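Local structure of galectin-1 (Bufo arenarum, 1A78) at residues 62-65 / 66-69. The protein binds beta-galactosides and probably a wide array of complex carbohydrates as a homodimeric galectin, and may regulate apoptosis and cell differentiation. Numbering follows the deposited sequence.
Sequences NSKE and ADAW. With YIO (1-thio-beta-D-galactopyranose), chain C.
The indole of Trp69 is sandwiched between sugar and lysine: the galactose ring of YIO lies over one face, with C4 3.6 Å from Trp69 CZ2, and the methylenes of Lys64 lie over the opposite one. Stacking of a galactose against a tryptophan is the hallmark of galectin recognition, and here the reverse side of the indole is packed as well. Lys64 CD sits 3.9 Å from the centroid of the six-membered ring, only 10° off its normal, a CH-pi contact. Ser63 O approaches Trp69 CE3 obliquely at 3.4 Å, while His45 meets the indole edge-to-face. The Asn62 amide, inclined 29° to the indole plane, serves the same sugar through a nearly straight bond from Asn62 ND2 to YIO O6 (2.8 Å); its carboxamide is further fixed by Gly70 O, which accepts from ND2, and by Ser63 N, which donates to OD1. The lysine chain runs extended past the ring, then bends at chi3 (71°), bringing Lys64 NZ to 3.7 Å from Asp67 OD1, a long salt bridge. The firmer polar partners lie outside: Ala39 O for the ammonium and Ser40 OG for Asp67 OD2. A type I' turn from Glu65 to Ala68 reverses the chain, closed by two backbone hydrogen bonds, Glu65 N to Ala68 O and Ala68 N to Glu65 O, both 3.2 Å. This beta hairpin, with a two-residue loop, joins strand 58-65 to strand 68-75, the outermost on its side of the six-stranded sheet of the galectin sandwich, with strand 41-49 flanking 58-65 on its other side.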
ATOM      1  N   ASN A  62     -19.107  -2.265  10.030  1.00 21.12           N
ATOM      2  CA  ASN A  62     -19.212  -3.372  10.989  1.00 20.75           C
ATOM      3  C   ASN A  62     -17.825  -3.843  11.377  1.00 21.42           C
ATOM      4  O   ASN A  62     -16.827  -3.358  10.830  1.00 22.08           O
ATOM      5  CB  ASN A  62     -19.999  -4.536  10.381  1.00 18.89           C
ATOM      6  CG  ASN A  62     -20.679  -5.384  11.420  1.00 17.35           C
ATOM      7  OD1 ASN A  62     -20.419  -5.263  12.612  1.00 18.64           O
ATOM      8  ND2 ASN A  62     -21.561  -6.262  10.974  1.00 19.46           N
ATOM      9  N   SER A  63     -17.760  -4.694  12.393  1.00 21.34           N
ATOM     10  CA  SER A  63     -16.501  -5.264  12.835  1.00 22.43           C
ATOM     11  C   SER A  63     -16.670  -6.756  12.562  1.00 25.51           C
ATOM     12  O   SER A  63     -17.794  -7.226  12.378  1.00 27.83           O
ATOM     13  CB  SER A  63     -16.283  -5.033  14.319  1.00 18.55           C
ATOM     14  OG  SER A  63     -17.280  -5.690  15.071  1.00 19.04           O
ATOM     15  N   LYS A  64     -15.568  -7.486  12.524  1.00 25.39           N
ATOM     16  CA  LYS A  64     -15.594  -8.900  12.271  1.00 25.57           C
ATOM     17  C   LYS A  64     -14.498  -9.542  13.093  1.00 29.22           C
ATOM     18  O   LYS A  64     -13.363  -9.057  13.123  1.00 31.14           O
ATOM     19  CB  LYS A  64     -15.360  -9.179  10.786  1.00 23.83           C
ATOM     20  CG  LYS A  64     -15.568 -10.654  10.462  1.00 26.80           C
ATOM     21  CD  LYS A  64     -15.564 -10.989   8.996  1.00 25.92           C
ATOM     22  CE  LYS A  64     -14.194 -10.862   8.401  1.00 29.99           C
ATOM     23  NZ  LYS A  64     -14.276 -11.207   6.956  1.00 31.50           N
ATOM     24  N   GLU A  65     -14.849 -10.590  13.817  1.00 31.85           N
ATOM     25  CA  GLU A  65     -13.888 -11.322  14.619  1.00 32.84           C
ATOM     26  C   GLU A  65     -14.067 -12.808  14.346  1.00 33.11           C
ATOM     27  O   GLU A  65     -15.126 -13.378  14.616  1.00 31.33           O
ATOM     28  CB  GLU A  65     -14.067 -11.039  16.110  1.00 36.30           C
ATOM     29  CG  GLU A  65     -13.139 -11.885  16.961  1.00 44.43           C
ATOM     30  CD  GLU A  65     -13.009 -11.410  18.394  1.00 49.18           C
ATOM     31  OE1 GLU A  65     -14.011 -11.492  19.144  1.00 50.98           O
ATOM     32  OE2 GLU A  65     -11.884 -10.984  18.770  1.00 54.02           O
ATOM     33  N   ALA A  66     -13.045 -13.422  13.767  1.00 32.67           N
ATOM     34  CA  ALA A  66     -13.092 -14.841  13.453  1.00 34.35           C
ATOM     35  C   ALA A  66     -14.236 -15.147  12.474  1.00 35.87           C
ATOM     36  O   ALA A  66     -14.969 -16.136  12.613  1.00 37.75           O
ATOM     37  CB  ALA A  66     -13.223 -15.659  14.737  1.00 31.58           C
ATOM     38  N   ASP A  67     -14.377 -14.272  11.485  1.00 35.77           N
ATOM     39  CA  ASP A  67     -15.392 -14.398  10.443  1.00 35.77           C
ATOM     40  C   ASP A  67     -16.838 -14.156  10.843  1.00 32.96           C
ATOM     41  O   ASP A  67     -17.739 -14.222  10.005  1.00 33.44           O
ATOM     42  CB  ASP A  67     -15.257 -15.729   9.713  1.00 37.94           C
ATOM     43  CG  ASP A  67     -14.103 -15.732   8.755  1.00 41.40           C
ATOM     44  OD1 ASP A  67     -14.025 -14.779   7.935  1.00 41.32           O
ATOM     45  OD2 ASP A  67     -13.270 -16.673   8.843  1.00 44.34           O
ATOM     46  N   ALA A  68     -17.051 -13.838  12.109  1.00 30.00           N
ATOM     47  CA  ALA A  68     -18.385 -13.553  12.599  1.00 28.15           C
ATOM     48  C   ALA A  68     -18.594 -12.039  12.642  1.00 26.43           C
ATOM     49  O   ALA A  68     -17.920 -11.331  13.400  1.00 26.19           O
ATOM     50  CB  ALA A  68     -18.573 -14.149  13.988  1.00 27.07           C
ATOM     51  N   TRP A  69     -19.491 -11.545  11.793  1.00 24.62           N
ATOM     52  CA  TRP A  69     -19.809 -10.133  11.755  1.00 22.73           C
ATOM     53  C   TRP A  69     -20.453  -9.677  13.065  1.00 23.40           C
ATOM     54  O   TRP A  69     -21.069 -10.474  13.767  1.00 24.80           O
ATOM     55  CB  TRP A  69     -20.729  -9.853  10.605  1.00 19.94           C
ATOM     56  CG  TRP A  69     -20.085 -10.000   9.298  1.00 18.46           C
ATOM     57  CD1 TRP A  69     -20.303 -10.989   8.395  1.00 19.11           C
ATOM     58  CD2 TRP A  69     -19.162  -9.098   8.693  1.00 18.78           C
ATOM     59  NE1 TRP A  69     -19.587 -10.761   7.255  1.00 18.29           N
ATOM     60  CE2 TRP A  69     -18.870  -9.605   7.406  1.00 19.10           C
ATOM     61  CE3 TRP A  69     -18.552  -7.905   9.104  1.00 20.62           C
ATOM     62  CZ2 TRP A  69     -17.991  -8.970   6.520  1.00 19.68           C
ATOM     63  CZ3 TRP A  69     -17.675  -7.267   8.221  1.00 21.17           C
ATOM     64  CH2 TRP A  69     -17.405  -7.809   6.942  1.00 20.94           C
TER
HETATM   65  C1  YIO C   1     -23.111  -8.571   4.915  1.00 27.85           C
HETATM   66  C2  YIO C   1     -22.178  -8.458   3.736  1.00 28.48           C
HETATM   67  C3  YIO C   1     -20.745  -8.333   4.216  1.00 27.92           C
HETATM   68  C4  YIO C   1     -20.644  -7.098   5.068  1.00 27.65           C
HETATM   69  C5  YIO C   1     -21.641  -7.199   6.223  1.00 27.68           C
HETATM   70  C6  YIO C   1     -21.687  -5.944   7.055  1.00 26.44           C
HETATM   71  O2  YIO C   1     -22.306  -9.602   2.922  1.00 31.07           O
HETATM   72  O3  YIO C   1     -19.886  -8.200   3.100  1.00 28.70           O
HETATM   73  O4  YIO C   1     -20.911  -5.959   4.268  1.00 27.01           O
HETATM   74  O5  YIO C   1     -22.982  -7.424   5.751  1.00 30.24           O
HETATM   75  O6  YIO C   1     -22.288  -6.225   8.310  1.00 27.27           O
HETATM   76  S1  YIO C   1     -24.770  -8.413   4.203  1.00 27.70           S